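Local coordinates for protein beta-lactamase (Serratia marcescens, PDB 5GS8) that probably hydrolyses the amide bond of beta-lactam antibiotics to give substituted beta-amino acids, as a class A beta-lactamase, at residues Pro199-Gly204 with Thr230-Ile235; His41-Gln46 with Tyr249-Ser254; Ser106-Ser111 with Leu189-Glu194; Pro86-Tyr91 with Asp112-Asp117. All blocks are in the same frame, centred on the assembly; numbering follows the deposited sequence. Where two conformers were deposited one is given.

Interaction 1 of 4, residues Pro199-Gly204 with Thr230-Ile235. With NA (sodium ion), chain H.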
loop_
_atom_site.group_PDB
_atom_site.type_symbol
_atom_site.label_atom_id
_atom_site.label_comp_id
_atom_site.label_asym_id
_atom_site.label_seq_id
_atom_site.Cartn_x
_atom_site.Cartn_y
_atom_site.Cartn_z
ATOM N N PRO A 199 9.316 -0.819 -13.641
ATOM C CA PRO A 199 10.044 -1.415 -14.779
ATOM C C PRO A 199 9.690 -0.815 -16.139
ATOM O O PRO A 199 10.455 -0.992 -17.095
ATOM C CB PRO A 199 9.650 -2.894 -14.698
ATOM C CG PRO A 199 8.299 -2.867 -14.047
ATOM C CD PRO A 199 8.408 -1.785 -12.982
ATOM N N LYS A 200 8.557 -0.112 -16.225
ATOM C CA LYS A 200 8.178 0.565 -17.470
ATOM C C LYS A 200 8.363 2.052 -17.424
ATOM O O LYS A 200 7.820 2.742 -18.277
ATOM C CB LYS A 200 6.687 0.355 -17.787
ATOM C CG LYS A 200 6.185 -1.056 -17.553
ATOM C CD LYS A 200 6.979 -2.013 -18.390
ATOM C CE LYS A 200 6.104 -3.187 -18.844
ATOM N NZ LYS A 200 6.905 -4.431 -18.864
ATOM N N ARG A 201 9.220 2.535 -16.525
ATOM C CA ARG A 201 9.551 3.972 -16.459
ATOM C C ARG A 201 10.913 4.223 -17.130
ATOM O O ARG A 201 11.020 3.973 -18.323
ATOM C CB ARG A 201 9.427 4.473 -15.021
ATOM C CG ARG A 201 8.009 4.312 -14.469
ATOM C CD ARG A 201 7.827 4.899 -13.086
ATOM N NE ARG A 201 6.512 4.552 -12.546
ATOM C CZ ARG A 201 6.003 5.027 -11.413
ATOM N NH1 ARG A 201 6.641 5.956 -10.726
ATOM N NH2 ARG A 201 4.810 4.649 -11.019
ATOM N N LEU A 202 11.971 4.617 -16.422
ATOM C CA LEU A 202 13.249 4.847 -17.115
ATOM C C LEU A 202 13.690 3.666 -17.936
ATOM O O LEU A 202 14.194 3.862 -19.040
ATOM C CB LEU A 202 14.387 5.221 -16.168
ATOM C CG LEU A 202 14.224 6.571 -15.459
ATOM C CD1 LEU A 202 15.237 6.738 -14.343
ATOM C CD2 LEU A 202 14.321 7.739 -16.433
ATOM N N LYS A 203 13.538 2.456 -17.397
ATOM C CA LYS A 203 13.956 1.212 -18.058
ATOM C C LYS A 203 13.092 0.814 -19.251
ATOM O O LYS A 203 13.419 -0.142 -19.954
ATOM C CB LYS A 203 13.921 0.051 -17.065
ATOM C CG LYS A 203 15.045 0.107 -16.050
ATOM C CD LYS A 203 14.745 -0.804 -14.876
ATOM C CE LYS A 203 14.868 -2.263 -15.288
ATOM N NZ LYS A 203 16.250 -2.594 -15.723
ATOM N N GLY A 204 11.897 1.384 -19.342
ATOM C CA GLY A 204 10.825 0.781 -20.137
ATOM C C GLY A 204 11.129 0.502 -21.598
ATOM O O GLY A 204 10.695 -0.518 -22.135
ATOM N N THR A 230 4.368 11.072 -10.775
ATOM C CA THR A 230 4.795 9.786 -11.323
ATOM C C THR A 230 6.229 9.994 -11.780
ATOM O O THR A 230 6.472 10.688 -12.790
ATOM C CB THR A 230 3.918 9.340 -12.516
ATOM O OG1 THR A 230 2.533 9.358 -12.126
ATOM C CG2 THR A 230 4.293 7.971 -12.993
ATOM N N ASN A 231 7.180 9.438 -11.009
ATOM C CA ASN A 231 8.598 9.881 -11.093
ATOM C C ASN A 231 9.507 8.667 -11.237
ATOM O O ASN A 231 9.151 7.559 -10.795
ATOM C CB ASN A 231 9.065 10.620 -9.835
ATOM C CG ASN A 231 8.159 11.771 -9.440
ATOM O OD1 ASN A 231 7.508 12.427 -10.304
ATOM N ND2 ASN A 231 8.099 12.027 -8.124
ATOM N N ASP A 232 10.712 8.904 -11.758
ATOM C CA ASP A 232 11.769 7.884 -11.723
ATOM C C ASP A 232 13.097 8.627 -11.895
ATOM O O ASP A 232 13.203 9.519 -12.756
ATOM C CB ASP A 232 11.544 6.836 -12.817
ATOM C CG ASP A 232 12.319 5.531 -12.601
ATOM O OD1 ASP A 232 12.775 5.284 -11.456
ATOM O OD2 ASP A 232 12.373 4.707 -13.541
ATOM N N ILE A 233 14.082 8.260 -11.074
ATOM C CA ILE A 233 15.386 8.927 -11.028
ATOM C C ILE A 233 16.453 7.864 -10.971
ATOM O O ILE A 233 16.242 6.802 -10.365
ATOM C CB ILE A 233 15.519 9.902 -9.819
ATOM C CG1 ILE A 233 15.683 9.173 -8.474
ATOM C CG2 ILE A 233 14.305 10.836 -9.743
ATOM C CD1 ILE A 233 16.113 10.078 -7.320
ATOM N N GLY A 234 17.562 8.070 -11.651
ATOM C CA GLY A 234 18.614 7.053 -11.565
ATOM C C GLY A 234 19.841 7.349 -12.377
ATOM O O GLY A 234 20.027 8.416 -12.920
ATOM N N ILE A 235 20.701 6.352 -12.408
ATOM C CA ILE A 235 21.954 6.387 -13.176
ATOM C C ILE A 235 21.977 5.218 -14.103
ATOM O O ILE A 235 21.694 4.073 -13.689
ATOM C CB ILE A 235 23.202 6.304 -12.283
ATOM C CG1 ILE A 235 23.173 7.320 -11.147
ATOM C CG2 ILE A 235 24.459 6.471 -13.132
ATOM C CD1 ILE A 235 22.779 6.726 -9.820
HETATM NA NA NA H . 12.820 2.181 -14.550
#
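Asp232 OD2 accepts a hydrogen bond from the backbone N of Leu202 at 2.9 Å. It uses the lone pair that points away from OD1, and the N-H...O angle is 159°. The same oxygen binds a sodium ion at 2.8 Å, and Gly198 O is a further ligand. The carboxylate reaches the loop because its CG lies anti to the backbone N (chi1 -162°). Its other oxygen, OD1, is bonded to His214 ND1 on the neighbouring strand. Leu202 lies across the acid, with CG 3.3 Å from Asp232 OD2, and its CD1 rests on the backbone between Ile233 and Gly234. Arg201 runs out extended from CG to NE. Its NH1 hydrogen-bonds to Asn231 O at 3.0 Å, and this oxygen sits in the guanidinium plane. Thr230 CG2 covers one face of the guanidinium, 3.7 Å above its centre. Further out, a salt bridge to Glu261 and a hydrogen bond to Ser218 OG fix the rotation of the arginine. A type I turn from Arg201 to Gly204 presents both residues to the strand. This is a loop whose Arg201 and Leu202 are buried against the five-stranded antiparallel sheet of the class A beta-lactamase fold, with helix 257-276 packed alongside.

Interaction 2 of 4, residues His41-Gln46 with Tyr249-Ser254. With NA (sodium ion), chain S; NA (sodium ion), chain K; SO4 (sulfate ion), chain B.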
loop_
_atom_site.group_PDB
_atom_site.type_symbol
_atom_site.label_atom_id
_atom_site.label_comp_id
_atom_site.label_asym_id
_atom_site.label_seq_id
_atom_site.Cartn_x
_atom_site.Cartn_y
_atom_site.Cartn_z
ATOM N N HIS A 41 10.588 24.544 -11.643
ATOM C CA HIS A 41 9.458 24.213 -10.796
ATOM C C HIS A 41 9.859 23.303 -9.648
ATOM O O HIS A 41 10.940 22.697 -9.657
ATOM C CB HIS A 41 8.361 23.542 -11.645
ATOM C CG HIS A 41 7.849 24.413 -12.740
ATOM N ND1 HIS A 41 6.825 25.315 -12.561
ATOM C CD2 HIS A 41 8.228 24.524 -14.037
ATOM C CE1 HIS A 41 6.587 25.934 -13.706
ATOM N NE2 HIS A 41 7.377 25.422 -14.629
ATOM N N HIS A 42 8.982 23.233 -8.638
ATOM C CA HIS A 42 9.176 22.380 -7.475
ATOM C C HIS A 42 8.280 21.145 -7.565
ATOM O O HIS A 42 7.085 21.203 -7.308
ATOM C CB HIS A 42 8.925 23.184 -6.212
ATOM C CG HIS A 42 10.019 24.147 -5.911
ATOM N ND1 HIS A 42 10.050 24.904 -4.759
ATOM C CD2 HIS A 42 11.128 24.476 -6.604
ATOM C CE1 HIS A 42 11.148 25.616 -4.737
ATOM N NE2 HIS A 42 11.789 25.425 -5.872
ATOM N N TYR A 43 8.882 20.012 -7.876
ATOM C CA TYR A 43 8.119 18.809 -8.146
ATOM C C TYR A 43 8.022 17.941 -6.887
ATOM O O TYR A 43 8.972 17.826 -6.151
ATOM C CB TYR A 43 8.873 17.987 -9.212
ATOM C CG TYR A 43 8.945 18.672 -10.549
ATOM C CD1 TYR A 43 7.911 18.532 -11.443
ATOM C CD2 TYR A 43 9.912 19.575 -10.845
ATOM C CE1 TYR A 43 7.860 19.246 -12.617
ATOM C CE2 TYR A 43 9.901 20.273 -12.064
ATOM C CZ TYR A 43 8.876 20.068 -12.950
ATOM O OH TYR A 43 8.801 20.719 -14.160
ATOM N N PRO A 44 6.836 17.387 -6.615
ATOM C CA PRO A 44 6.722 16.474 -5.483
ATOM C C PRO A 44 7.538 15.204 -5.750
ATOM O O PRO A 44 7.485 14.642 -6.852
ATOM C CB PRO A 44 5.213 16.208 -5.383
ATOM C CG PRO A 44 4.701 16.460 -6.777
ATOM C CD PRO A 44 5.565 17.534 -7.353
ATOM N N MET A 45 8.306 14.808 -4.759
ATOM C CA MET A 45 9.246 13.688 -4.913
ATOM C C MET A 45 8.590 12.300 -4.844
ATOM O O MET A 45 9.122 11.343 -5.446
ATOM C CB MET A 45 10.355 13.811 -3.892
ATOM C CG MET A 45 11.371 14.891 -4.229
ATOM S SD MET A 45 12.888 14.795 -3.242
ATOM C CE MET A 45 12.293 15.473 -1.736
ATOM N N GLN A 46 7.560 12.174 -3.984
ATOM C CA GLN A 46 7.047 10.880 -3.359
ATOM C C GLN A 46 8.202 9.951 -2.989
ATOM O O GLN A 46 9.169 10.420 -2.394
ATOM C CB GLN A 46 6.004 10.222 -4.251
ATOM C CG GLN A 46 4.674 10.958 -4.216
ATOM C CD GLN A 46 3.844 10.668 -2.995
ATOM O OE1 GLN A 46 4.134 9.763 -2.201
ATOM N NE2 GLN A 46 2.803 11.491 -2.792
ATOM N N TYR A 249 10.125 13.821 -13.618
ATOM C CA TYR A 249 8.997 14.031 -12.723
ATOM C C TYR A 249 7.780 14.372 -13.539
ATOM O O TYR A 249 7.712 15.428 -14.149
ATOM C CB TYR A 249 9.304 15.184 -11.757
ATOM C CG TYR A 249 10.495 14.921 -10.911
ATOM C CD1 TYR A 249 11.792 15.244 -11.343
ATOM C CD2 TYR A 249 10.353 14.361 -9.640
ATOM C CE1 TYR A 249 12.888 14.965 -10.553
ATOM C CE2 TYR A 249 11.483 14.017 -8.881
ATOM C CZ TYR A 249 12.723 14.315 -9.348
ATOM O OH TYR A 249 13.800 14.010 -8.550
ATOM N N VAL A 250 6.857 13.452 -13.667
ATOM C CA VAL A 250 5.578 13.741 -14.320
ATOM C C VAL A 250 4.604 14.182 -13.257
ATOM O O VAL A 250 4.123 13.336 -12.458
ATOM C CB VAL A 250 5.047 12.513 -15.057
ATOM C CG1 VAL A 250 3.739 12.851 -15.770
ATOM C CG2 VAL A 250 6.053 12.002 -16.075
ATOM N N SER A 251 4.384 15.495 -13.152
ATOM C CA SER A 251 3.584 16.049 -12.045
ATOM C C SER A 251 2.222 16.571 -12.472
ATOM O O SER A 251 1.992 16.905 -13.639
ATOM C CB SER A 251 4.335 17.116 -11.250
ATOM O OG SER A 251 4.371 18.338 -11.995
ATOM N N ASP A 252 1.316 16.586 -11.511
ATOM C CA ASP A 252 -0.003 17.176 -11.672
ATOM C C ASP A 252 -0.661 16.775 -12.984
ATOM O O ASP A 252 -1.064 17.618 -13.853
ATOM C CB ASP A 252 0.087 18.673 -11.465
ATOM C CG ASP A 252 0.478 19.031 -10.052
ATOM O OD1 ASP A 252 0.354 18.161 -9.157
ATOM O OD2 ASP A 252 0.752 20.234 -9.820
ATOM N N SER A 253 -0.711 15.454 -13.186
ATOM C CA SER A 253 -1.122 14.922 -14.445
ATOM C C SER A 253 -2.599 14.555 -14.487
ATOM O O SER A 253 -3.108 13.819 -13.600
ATOM C CB SER A 253 -0.312 13.675 -14.809
ATOM O OG SER A 253 -0.672 13.165 -16.052
ATOM N N SER A 254 -3.223 14.924 -15.602
ATOM C CA SER A 254 -4.578 14.465 -15.929
ATOM C C SER A 254 -4.568 13.197 -16.760
ATOM O O SER A 254 -5.644 12.616 -17.064
ATOM C CB SER A 254 -5.335 15.578 -16.715
ATOM O OG SER A 254 -5.452 16.705 -15.901
HETATM NA NA NA S . -3.227 18.413 -15.504
HETATM NA NA NA K . -4.461 11.162 -13.570
HETATM S S SO4 B . 5.580 25.345 -9.083
HETATM O O1 SO4 B . 6.422 26.126 -8.167
HETATM O O2 SO4 B . 6.164 24.019 -9.224
HETATM O O3 SO4 B . 5.708 26.192 -10.290
HETATM O O4 SO4 B . 4.198 25.288 -8.538
HETATM O O HOH W 1 -6.343 9.060 -13.724
HETATM O O HOH W 2 -2.281 19.752 -17.933
HETATM O O HOH W 3 -4.225 20.559 -14.257
#
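Tyr43 and Tyr249 form the tight half of this contact. Tyr249 CB lies 3.6 Å from Tyr43 CD1, and Tyr43 CB in turn approaches the ring of Tyr249, 3.9 Å from its CG. The two ring planes are 27° from parallel but slid well apart. Their centroids are 5.7 Å from each other, with little overlap, so it is the CB atoms that fill the close positions. Ser251 OG meets the edge of the Tyr43 ring, 3.6 Å from CD1. Its chi1 of 76° places the hydroxyl between the backbone N and the carbonyl carbon, and from there the hydroxyl is hydrogen-bonded to Lys21 O. Pro44 completes the packing, with CD over Ser251 CB and its carbonyl oxygen near Tyr249 CD2. The phenol hydroxyls have partners elsewhere: Tyr43 OH bonds to Asn38 O, and Tyr249 OH to Thr167 OG1.

Beyond the packed residues, both segments run out to ion-binding sites where they no longer touch each other. In one, His41 ND1 donates to O3 of a sulfate, probably from the crystallisation liquor, at 2.7 Å, and His42 N donates to O2 of the same ion. In the other segment, the chain turns a corner at Asp252. A sodium ion is held there by Asp252 O, Ser254 OG and two waters. A second sodium takes Ser253 O and a water among its ligands.

No hydrogen bond joins the two segments. Strand 43-44 therefore meets strand 243-253 through side-chain packing, while the polar ends of Tyr43, Tyr249 and Ser251 find their partners in other parts of the chain.

Interaction 3 of 4, residues Ser106-Ser111 with Leu189-Glu194. With NA (sodium ion), chain Q; SO4 (sulfate ion), chain C.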
loop_
_atom_site.group_PDB
_atom_site.type_symbol
_atom_site.label_atom_id
_atom_site.label_comp_id
_atom_site.label_asym_id
_atom_site.label_seq_id
_atom_site.Cartn_x
_atom_site.Cartn_y
_atom_site.Cartn_z
ATOM N N SER A 106 14.461 -3.187 1.290
ATOM C CA SER A 106 13.009 -3.107 1.063
ATOM C C SER A 106 12.545 -1.682 0.778
ATOM O O SER A 106 11.724 -1.454 -0.115
ATOM C CB SER A 106 12.261 -3.635 2.257
ATOM O OG SER A 106 10.883 -3.794 1.878
ATOM N N THR A 107 13.138 -0.744 1.500
ATOM C CA THR A 107 12.738 0.682 1.369
ATOM C C THR A 107 13.123 1.239 -0.004
ATOM O O THR A 107 12.380 2.014 -0.609
ATOM C CB THR A 107 13.368 1.492 2.512
ATOM O OG1 THR A 107 12.895 0.976 3.778
ATOM C CG2 THR A 107 12.990 2.939 2.410
ATOM N N VAL A 108 14.309 0.908 -0.481
ATOM C CA VAL A 108 14.806 1.445 -1.724
ATOM C C VAL A 108 14.328 0.596 -2.886
ATOM O O VAL A 108 13.630 1.076 -3.785
ATOM C CB VAL A 108 16.338 1.549 -1.731
ATOM C CG1 VAL A 108 16.861 1.989 -3.101
ATOM C CG2 VAL A 108 16.805 2.515 -0.666
ATOM N N SER A 109 14.744 -0.668 -2.920
ATOM C CA SER A 109 14.436 -1.524 -4.110
ATOM C C SER A 109 12.946 -1.801 -4.273
ATOM O O SER A 109 12.485 -1.960 -5.391
ATOM C CB SER A 109 15.164 -2.892 -4.034
ATOM O OG SER A 109 16.567 -2.686 -3.829
ATOM N N HIS A 110 12.224 -1.951 -3.160
ATOM C CA HIS A 110 10.806 -2.245 -3.191
ATOM C C HIS A 110 9.942 -1.088 -2.696
ATOM O O HIS A 110 8.734 -1.234 -2.560
ATOM C CB HIS A 110 10.545 -3.542 -2.398
ATOM C CG HIS A 110 11.010 -4.792 -3.084
ATOM N ND1 HIS A 110 12.320 -5.221 -3.095
ATOM C CD2 HIS A 110 10.317 -5.687 -3.830
ATOM C CE1 HIS A 110 12.428 -6.310 -3.838
ATOM N NE2 HIS A 110 11.222 -6.618 -4.287
ATOM N N SER A 111 10.559 0.047 -2.426
ATOM C CA SER A 111 9.823 1.269 -2.078
ATOM C C SER A 111 8.942 1.139 -0.839
ATOM O O SER A 111 7.920 1.840 -0.702
ATOM C CB SER A 111 9.016 1.771 -3.276
ATOM O OG SER A 111 8.892 3.182 -3.182
ATOM N N LEU A 189 24.350 1.340 -4.319
ATOM C CA LEU A 189 24.289 1.202 -5.788
ATOM C C LEU A 189 23.685 -0.147 -6.174
ATOM O O LEU A 189 22.812 -0.231 -7.045
ATOM C CB LEU A 189 25.671 1.433 -6.417
ATOM C CG LEU A 189 25.699 1.331 -7.952
ATOM C CD1 LEU A 189 24.738 2.318 -8.580
ATOM C CD2 LEU A 189 27.102 1.577 -8.470
ATOM N N ASN A 190 24.135 -1.245 -5.544
ATOM C CA ASN A 190 23.566 -2.541 -5.827
ATOM C C ASN A 190 22.063 -2.525 -5.556
ATOM O O ASN A 190 21.278 -3.030 -6.352
ATOM C CB ASN A 190 24.231 -3.616 -4.973
ATOM C CG ASN A 190 25.551 -4.093 -5.540
ATOM O OD1 ASN A 190 25.777 -4.089 -6.749
ATOM N ND2 ASN A 190 26.422 -4.534 -4.658
ATOM N N THR A 191 21.685 -1.898 -4.447
ATOM C CA THR A 191 20.290 -1.844 -4.037
ATOM C C THR A 191 19.431 -1.101 -5.098
ATOM O O THR A 191 18.334 -1.584 -5.488
ATOM C CB THR A 191 20.202 -1.186 -2.664
ATOM O OG1 THR A 191 20.932 -1.982 -1.699
ATOM C CG2 THR A 191 18.800 -1.076 -2.215
ATOM N N MET A 192 19.990 -0.034 -5.671
ATOM C CA MET A 192 19.318 0.723 -6.716
ATOM C C MET A 192 19.215 0.012 -8.040
ATOM O O MET A 192 18.217 0.143 -8.764
ATOM C CB MET A 192 19.990 2.072 -6.889
ATOM C CG MET A 192 19.752 2.974 -5.680
ATOM S SD MET A 192 20.664 4.510 -5.787
ATOM C CE MET A 192 19.781 5.329 -7.137
ATOM N N ILE A 193 20.218 -0.835 -8.356
ATOM C CA ILE A 193 20.086 -1.663 -9.542
ATOM C C ILE A 193 19.054 -2.789 -9.340
ATOM O O ILE A 193 18.324 -3.183 -10.257
ATOM C CB ILE A 193 21.455 -2.248 -9.969
ATOM C CG1 ILE A 193 22.460 -1.135 -10.242
ATOM C CG2 ILE A 193 21.263 -3.212 -11.130
ATOM C CD1 ILE A 193 23.897 -1.610 -10.418
ATOM N N GLU A 194 18.939 -3.278 -8.106
ATOM C CA GLU A 194 18.026 -4.351 -7.749
ATOM C C GLU A 194 16.574 -3.851 -7.666
ATOM O O GLU A 194 15.667 -4.664 -7.458
ATOM C CB GLU A 194 18.467 -4.910 -6.399
ATOM C CG GLU A 194 19.710 -5.795 -6.513
ATOM C CD GLU A 194 20.375 -6.183 -5.187
ATOM O OE1 GLU A 194 19.959 -5.731 -4.108
ATOM O OE2 GLU A 194 21.334 -7.017 -5.242
HETATM NA NA NA Q . 16.238 -1.812 -11.698
HETATM S S SO4 C . 6.598 4.244 -5.414
HETATM O O1 SO4 C . 6.128 5.579 -4.798
HETATM O O2 SO4 C . 6.455 3.262 -4.302
HETATM O O3 SO4 C . 7.998 4.358 -5.881
HETATM O O4 SO4 C . 5.830 3.773 -6.495
HETATM O O HOH W 4 17.699 -5.009 -2.842
#
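Val108 and Thr191 meet with their side chains crossing at about a right angle. The methyl CG2 of Thr191 does the touching, 3.6 Å from Val108 CB and 3.7 Å from Val108 CG1. Thr191 CG2 lies anti to its own backbone N, while OG1 lies beside that N and bonds back to Phe187 O within its helix. The methyl is thus turned to the other helix and the hydroxyl is used at home. Val108 CG1 also reaches Met192 CG at 4.0 Å, the two side chains meeting at a slant. Val108 also touches Ala54 and Met192 touches Phe51, both on helix 49-64.

The contact joins helix 100-109 to helix 182-193 in the class A beta-lactamase fold. Just beyond the first helix lies Ser111, probably the serine of the family's SDN motif. Its OG bonds to O2 of a sulfate at 2.7 Å and to Lys215 NZ. Ser47, Thr216 and Ser218 bind the same sulfate, consistent with an anion-binding active-site pocket.

Ser109 adds the polar link. Its OG donates to Thr191 O at 2.7 Å, with a C=O...O angle of 123° and the hydroxyl tilted 35° from the carbonyl plane. Water 4 donates to the same OG and to Glu194 OE1, so it bridges Ser109 to the solvent-exposed Glu194.

Interaction 4 of 4, residues Pro86-Tyr91 with Asp112-Asp117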
loop_
_atom_site.group_PDB
_atom_site.type_symbol
_atom_site.label_atom_id
_atom_site.label_comp_id
_atom_site.label_asym_id
_atom_site.label_seq_id
_atom_site.Cartn_x
_atom_site.Cartn_y
_atom_site.Cartn_z
ATOM N N PRO A 86 5.805 -4.185 1.186
ATOM C CA PRO A 86 6.210 -5.594 1.124
ATOM C C PRO A 86 6.725 -6.108 2.447
ATOM O O PRO A 86 6.470 -7.287 2.764
ATOM C CB PRO A 86 7.289 -5.594 0.059
ATOM C CG PRO A 86 6.911 -4.459 -0.833
ATOM C CD PRO A 86 6.348 -3.393 0.087
ATOM N N LEU A 87 7.386 -5.277 3.268
ATOM C CA LEU A 87 7.807 -5.764 4.576
ATOM C C LEU A 87 6.664 -6.258 5.435
ATOM O O LEU A 87 6.766 -7.269 6.158
ATOM C CB LEU A 87 8.571 -4.691 5.378
ATOM C CG LEU A 87 10.018 -4.446 5.111
ATOM C CD1 LEU A 87 10.473 -3.239 5.939
ATOM C CD2 LEU A 87 10.851 -5.690 5.423
ATOM N N LYS A 88 5.548 -5.534 5.445
ATOM C CA LYS A 88 4.421 -5.925 6.277
ATOM C C LYS A 88 3.802 -7.228 5.793
ATOM O O LYS A 88 3.448 -8.065 6.591
ATOM C CB LYS A 88 3.367 -4.808 6.370
ATOM C CG LYS A 88 2.104 -5.160 7.166
ATOM C CD LYS A 88 1.059 -4.056 7.082
ATOM C CE LYS A 88 -0.342 -4.538 7.468
ATOM N NZ LYS A 88 -1.066 -5.117 6.281
ATOM N N ASP A 89 3.731 -7.437 4.491
ATOM C CA ASP A 89 3.218 -8.722 4.027
ATOM C C ASP A 89 4.155 -9.877 4.344
ATOM O O ASP A 89 3.718 -11.021 4.521
ATOM C CB ASP A 89 2.911 -8.721 2.542
ATOM C CG ASP A 89 2.004 -9.859 2.125
ATOM O OD1 ASP A 89 0.894 -10.024 2.682
ATOM O OD2 ASP A 89 2.410 -10.609 1.218
ATOM N N LYS A 90 5.458 -9.587 4.407
ATOM C CA LYS A 90 6.445 -10.662 4.704
ATOM C C LYS A 90 6.392 -10.996 6.208
ATOM O O LYS A 90 6.575 -12.152 6.591
ATOM C CB LYS A 90 7.862 -10.189 4.339
ATOM C CG LYS A 90 8.933 -11.270 4.512
ATOM C CD LYS A 90 10.288 -10.870 4.005
ATOM C CE LYS A 90 11.268 -12.029 4.133
ATOM N NZ LYS A 90 10.910 -13.191 3.290
ATOM N N TYR A 91 6.143 -9.970 7.028
ATOM C CA TYR A 91 6.135 -10.102 8.492
ATOM C C TYR A 91 4.864 -9.537 9.118
ATOM O O TYR A 91 4.874 -8.510 9.779
ATOM C CB TYR A 91 7.357 -9.365 9.070
ATOM C CG TYR A 91 8.700 -9.814 8.501
ATOM C CD1 TYR A 91 9.200 -11.077 8.746
ATOM C CD2 TYR A 91 9.452 -8.977 7.721
ATOM C CE1 TYR A 91 10.398 -11.483 8.183
ATOM C CE2 TYR A 91 10.662 -9.354 7.185
ATOM C CZ TYR A 91 11.148 -10.613 7.451
ATOM O OH TYR A 91 12.410 -10.996 7.019
ATOM N N ASP A 112 9.336 0.335 0.139
ATOM C CA ASP A 112 8.491 0.134 1.299
ATOM C C ASP A 112 8.158 1.419 2.033
ATOM O O ASP A 112 9.048 2.159 2.449
ATOM C CB ASP A 112 9.131 -0.867 2.257
ATOM C CG ASP A 112 8.118 -1.484 3.164
ATOM O OD1 ASP A 112 7.688 -0.807 4.105
ATOM O OD2 ASP A 112 7.680 -2.599 2.899
ATOM N N ASN A 113 6.880 1.670 2.275
ATOM C CA ASN A 113 6.479 2.915 2.963
ATOM C C ASN A 113 6.749 2.822 4.478
ATOM O O ASN A 113 7.091 3.811 5.124
ATOM C CB ASN A 113 4.990 3.212 2.746
ATOM C CG ASN A 113 4.694 3.769 1.368
ATOM O OD1 ASN A 113 5.597 4.129 0.613
ATOM N ND2 ASN A 113 3.419 3.792 1.005
ATOM N N ASN A 114 6.566 1.630 5.045
ATOM C CA ASN A 114 6.828 1.451 6.481
ATOM C C ASN A 114 8.339 1.420 6.755
ATOM O O ASN A 114 8.802 2.028 7.731
ATOM C CB ASN A 114 6.168 0.167 6.996
ATOM C CG ASN A 114 4.683 0.300 7.100
ATOM O OD1 ASN A 114 4.197 1.330 7.526
ATOM N ND2 ASN A 114 3.948 -0.712 6.644
ATOM N N GLY A 115 9.104 0.759 5.899
ATOM C CA GLY A 115 10.572 0.802 6.034
ATOM C C GLY A 115 11.085 2.220 6.024
ATOM O O GLY A 115 11.946 2.603 6.811
ATOM N N CYS A 116 10.539 3.035 5.138
ATOM C CA CYS A 116 10.924 4.423 5.048
ATOM C C CYS A 116 10.755 5.128 6.404
ATOM O O CYS A 116 11.679 5.745 6.896
ATOM C CB CYS A 116 10.058 5.080 3.982
ATOM S SG CYS A 116 10.199 6.873 3.841
ATOM N N ASP A 117 9.598 4.972 7.017
ATOM C CA ASP A 117 9.368 5.672 8.234
ATOM C C ASP A 117 10.145 5.109 9.392
ATOM O O ASP A 117 10.545 5.874 10.279
ATOM C CB ASP A 117 7.879 5.767 8.517
ATOM C CG ASP A 117 7.169 6.747 7.551
ATOM O OD1 ASP A 117 7.828 7.351 6.633
ATOM O OD2 ASP A 117 5.925 6.824 7.656
#
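The Asp112 carboxylate is gripped at both oxygens. Asp112 OD1 turns back to its own helix and has three partners: Gly115 N, a weaker bond from Asn114 N, and Ser85 OG. Gly115 N lies 2.8 Å from OD1, on its anti side and 31° out of the carboxylate plane. Across the contact, Asp112 OD2 accepts a hydrogen bond from the backbone N of Leu87 at 2.7 Å. The N-H...O angle is 164°, and the donor comes nearly in line with the C-O bond. Pro86 N is also close to OD2, at 3.0 Å, but has no hydrogen to share. The proline ring passes the acid, with Pro86 CD 3.2 Å from Asp112 OD2. One carboxylate therefore serves the first turns of two helices. With CG anti to the backbone N (chi1 -158°), the group reaches from one helix to the other. These backbone donors would probably stabilise its negative charge.

Leu87 crosses the acid at about a right angle. Its CB lies 3.4 Å from Asp112 OD2, and its CD1 packs 4.0 Å from Gly115 CA. Lys88 CB touches Asn114 ND2, an amide that bonds to Gln80 O. The lysine's far end leads away to a cation-pi contact with Trp84 of the second subunit. Asp112 is the N-cap of helix 113-123. It follows Ser111 directly, so it is probably the middle residue of the SDN motif of class A beta-lactamases.

How the interactions relate
Each of interactions 1 and 2 has one segment on the five-stranded sheet, on neighbouring strands 227-237 and 243-253, their centres 14 Å apart. Thr230 N and Val250 O probably bond between them, as do Asn231 ND2 and Met45 O. Interactions 3 and 4 lie in the helical part, 13 Å apart. Their segments alternate along the chain and meet where helix 100-109 leads into helix 113-123. Interaction 1 touches interaction 3 through Ile235 and Met192. Interaction 2 joins segments 203 residues apart and encloses the others. The first two thus hold segments against the sheet; the others join helices, with Ser111 of the probable active site in interaction 3. All four touch the second subunit, interactions 1 and 4 most.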